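Local atomic coordinates of mandelate racemase/muconate lactonizing enzyme (PDB entry 2OG9), a protein that probably catalyses a racemase-type reaction on a hydroxy acid such as mandelate, as a TIM-barrel member of the enolase superfamily. Residues D288-G293 against M318-H323. Sequence-based numbering, arbitrary orientation.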
ATOM      1  N   ASP A 288      15.290 -26.237   4.511  1.00 15.97           N
ATOM      2  CA  ASP A 288      15.818 -27.597   4.568  1.00 17.64           C
ATOM      3  C   ASP A 288      16.136 -27.944   3.113  1.00 17.12           C
ATOM      4  O   ASP A 288      15.226 -28.178   2.317  1.00 14.96           O
ATOM      5  CB  ASP A 288      14.730 -28.524   5.134  1.00 18.88           C
ATOM      6  CG  ASP A 288      15.157 -29.979   5.200  1.00 22.66           C
ATOM      7  OD1 ASP A 288      15.986 -30.408   4.372  1.00 22.62           O
ATOM      8  OD2 ASP A 288      14.636 -30.704   6.073  1.00 22.22           O
ATOM      9  N   ALA A 289      17.421 -27.958   2.759  1.00 16.14           N
ATOM     10  CA  ALA A 289      17.829 -28.237   1.383  1.00 18.38           C
ATOM     11  C   ALA A 289      17.142 -29.448   0.740  1.00 20.01           C
ATOM     12  O   ALA A 289      16.469 -29.311  -0.280  1.00 19.78           O
ATOM     13  CB  ALA A 289      19.355 -28.381   1.303  1.00 18.75           C
ATOM     14  N   PRO A 290      17.305 -30.650   1.320  1.00 22.21           N
ATOM     15  CA  PRO A 290      16.663 -31.838   0.742  1.00 22.95           C
ATOM     16  C   PRO A 290      15.151 -31.682   0.583  1.00 22.53           C
ATOM     17  O   PRO A 290      14.563 -32.126  -0.401  1.00 23.41           O
ATOM     18  CB  PRO A 290      17.014 -32.941   1.739  1.00 22.77           C
ATOM     19  CG  PRO A 290      18.341 -32.507   2.271  1.00 25.11           C
ATOM     20  CD  PRO A 290      18.145 -31.015   2.476  1.00 23.95           C
ATOM     21  N   ARG A 291      14.523 -31.042   1.559  1.00 21.91           N
ATOM     22  CA  ARG A 291      13.082 -30.856   1.529  1.00 22.55           C
ATOM     23  C   ARG A 291      12.580 -29.859   0.476  1.00 20.16           C
ATOM     24  O   ARG A 291      11.469 -30.005  -0.029  1.00 19.13           O
ATOM     25  CB  ARG A 291      12.592 -30.440   2.920  1.00 24.49           C
ATOM     26  CG  ARG A 291      11.083 -30.450   3.066  1.00 31.16           C
ATOM     27  CD  ARG A 291      10.648 -30.325   4.523  1.00 35.50           C
ATOM     28  NE  ARG A 291      11.129 -31.433   5.346  1.00 38.89           N
ATOM     29  CZ  ARG A 291      10.616 -31.754   6.531  1.00 40.65           C
ATOM     30  NH1 ARG A 291       9.608 -31.050   7.026  1.00 42.86           N
ATOM     31  NH2 ARG A 291      11.101 -32.780   7.219  1.00 41.50           N
ATOM     32  N   VAL A 292      13.389 -28.859   0.135  1.00 17.79           N
ATOM     33  CA  VAL A 292      12.966 -27.859  -0.844  1.00 18.21           C
ATOM     34  C   VAL A 292      13.392 -28.168  -2.278  1.00 18.24           C
ATOM     35  O   VAL A 292      13.079 -27.413  -3.197  1.00 15.87           O
ATOM     36  CB  VAL A 292      13.474 -26.436  -0.469  1.00 19.38           C
ATOM     37  CG1 VAL A 292      12.969 -26.054   0.913  1.00 18.52           C
ATOM     38  CG2 VAL A 292      14.990 -26.381  -0.523  1.00 18.70           C
ATOM     39  N   GLY A 293      14.109 -29.269  -2.474  1.00 17.35           N
ATOM     40  CA  GLY A 293      14.526 -29.628  -3.818  1.00 18.46           C
ATOM     41  C   GLY A 293      16.016 -29.594  -4.091  1.00 18.63           C
ATOM     42  O   GLY A 293      16.433 -29.601  -5.250  1.00 18.48           O
HETATM   43  N   MSE A 318      22.819 -31.905   8.867  1.00 21.44           N
HETATM   44  CA  MSE A 318      23.985 -31.070   9.125  1.00 21.23           C
HETATM   45  C   MSE A 318      25.132 -31.386   8.164  1.00 20.61           C
HETATM   46  O   MSE A 318      25.929 -30.505   7.838  1.00 18.94           O
HETATM   47  CB  MSE A 318      24.468 -31.264  10.565  1.00 23.05           C
HETATM   48  CG  MSE A 318      24.854 -32.689  10.914  1.00 24.72           C
HETATM   49 SE   MSE A 318      25.639 -32.743  12.692  1.00 32.76          SE
HETATM   50  CE  MSE A 318      26.464 -34.520  12.615  1.00 29.41           C
ATOM     51  N   GLU A 319      25.208 -32.637   7.713  1.00 18.67           N
ATOM     52  CA  GLU A 319      26.268 -33.066   6.798  1.00 20.53           C
ATOM     53  C   GLU A 319      26.277 -32.210   5.530  1.00 21.16           C
ATOM     54  O   GLU A 319      27.322 -31.996   4.901  1.00 19.38           O
ATOM     55  CB  GLU A 319      26.092 -34.550   6.430  1.00 21.47           C
ATOM     56  CG  GLU A 319      26.336 -35.545   7.577  1.00 23.76           C
ATOM     57  CD  GLU A 319      25.159 -35.681   8.537  1.00 24.17           C
ATOM     58  OE1 GLU A 319      24.118 -35.031   8.311  1.00 24.92           O
ATOM     59  OE2 GLU A 319      25.278 -36.447   9.519  1.00 24.11           O
ATOM     60  N   LEU A 320      25.098 -31.725   5.157  1.00 19.09           N
ATOM     61  CA  LEU A 320      24.953 -30.870   3.984  1.00 18.41           C
ATOM     62  C   LEU A 320      24.869 -29.397   4.387  1.00 17.11           C
ATOM     63  O   LEU A 320      25.553 -28.547   3.819  1.00 16.36           O
ATOM     64  CB  LEU A 320      23.688 -31.258   3.211  1.00 22.42           C
ATOM     65  CG  LEU A 320      23.196 -30.307   2.115  1.00 23.01           C
ATOM     66  CD1 LEU A 320      24.262 -30.125   1.051  1.00 25.68           C
ATOM     67  CD2 LEU A 320      21.923 -30.873   1.498  1.00 26.12           C
ATOM     68  N   HIS A 321      24.050 -29.096   5.388  1.00 17.09           N
ATOM     69  CA  HIS A 321      23.867 -27.709   5.805  1.00 17.75           C
ATOM     70  C   HIS A 321      25.074 -26.997   6.399  1.00 17.70           C
ATOM     71  O   HIS A 321      25.142 -25.770   6.361  1.00 14.49           O
ATOM     72  CB  HIS A 321      22.671 -27.606   6.749  1.00 18.75           C
ATOM     73  CG  HIS A 321      21.371 -27.930   6.085  1.00 19.65           C
ATOM     74  ND1 HIS A 321      20.978 -27.343   4.900  1.00 22.32           N
ATOM     75  CD2 HIS A 321      20.376 -28.779   6.430  1.00 20.75           C
ATOM     76  CE1 HIS A 321      19.797 -27.817   4.546  1.00 20.55           C
ATOM     77  NE2 HIS A 321      19.409 -28.690   5.458  1.00 23.65           N
ATOM     78  N   VAL A 322      26.030 -27.742   6.944  1.00 17.53           N
ATOM     79  CA  VAL A 322      27.210 -27.089   7.496  1.00 14.69           C
ATOM     80  C   VAL A 322      27.931 -26.348   6.366  1.00 14.93           C
ATOM     81  O   VAL A 322      28.493 -25.265   6.571  1.00 13.85           O
ATOM     82  CB  VAL A 322      28.179 -28.105   8.171  1.00 16.33           C
ATOM     83  CG1 VAL A 322      28.673 -29.138   7.171  1.00 16.67           C
ATOM     84  CG2 VAL A 322      29.347 -27.358   8.778  1.00 18.70           C
ATOM     85  N   HIS A 323      27.906 -26.921   5.165  1.00 14.83           N
ATOM     86  CA  HIS A 323      28.544 -26.287   4.013  1.00 13.46           C
ATOM     87  C   HIS A 323      27.749 -25.071   3.552  1.00 13.78           C
ATOM     88  O   HIS A 323      28.316 -24.014   3.261  1.00 12.79           O
ATOM     89  CB  HIS A 323      28.650 -27.277   2.854  1.00 15.99           C
ATOM     90  CG  HIS A 323      29.653 -28.362   3.081  1.00 19.04           C
ATOM     91  ND1 HIS A 323      31.012 -28.149   2.987  1.00 21.16           N
ATOM     92  CD2 HIS A 323      29.500 -29.662   3.426  1.00 19.31           C
ATOM     93  CE1 HIS A 323      31.653 -29.271   3.265  1.00 19.85           C
ATOM     94  NE2 HIS A 323      30.758 -30.205   3.536  1.00 19.18           N
TER
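The short, weakly bonded helical turn at about 289-292 faces the first turns of helix 318-326, and the nearest CA atoms across the contact, those of Ala-289 and His-321, are 7.5 Å apart. Ala-289 points its methyl group at the helix, and CB rests 3.6 Å from CD2 of Leu-320. The same leucine methyl meets the ring of Pro-290 tip to tip: CD2 of Leu-320 lies 3.9 Å from CD of Pro-290. A chi1 of -66° sets CG of His-321 anti to the carbonyl carbon; the ring beyond comes to the start of the turn, where the backbone N of Ala-289 lies at its edge, near its plane. Both segments follow strands of the TIM barrel, 284-285 and 311-312, which are neighbours in the parallel sheet, so the contact joins two successive strand-to-helix connections in the buried interior of the chain. The turn carries its own caps. Asp-288 is the N-cap: its OD1 accepts a nearly straight bond from Arg-291 N at 3.2 Å, met from above the carboxylate plane, while OD2 is hydrogen-bonded to Tyr-67 of strand 61-69. At the other end Gly-293, with positive phi, closes a Schellman motif, and helix 295-307 packs Phe-298 against Ala-289 and Ile-295 against Leu-320.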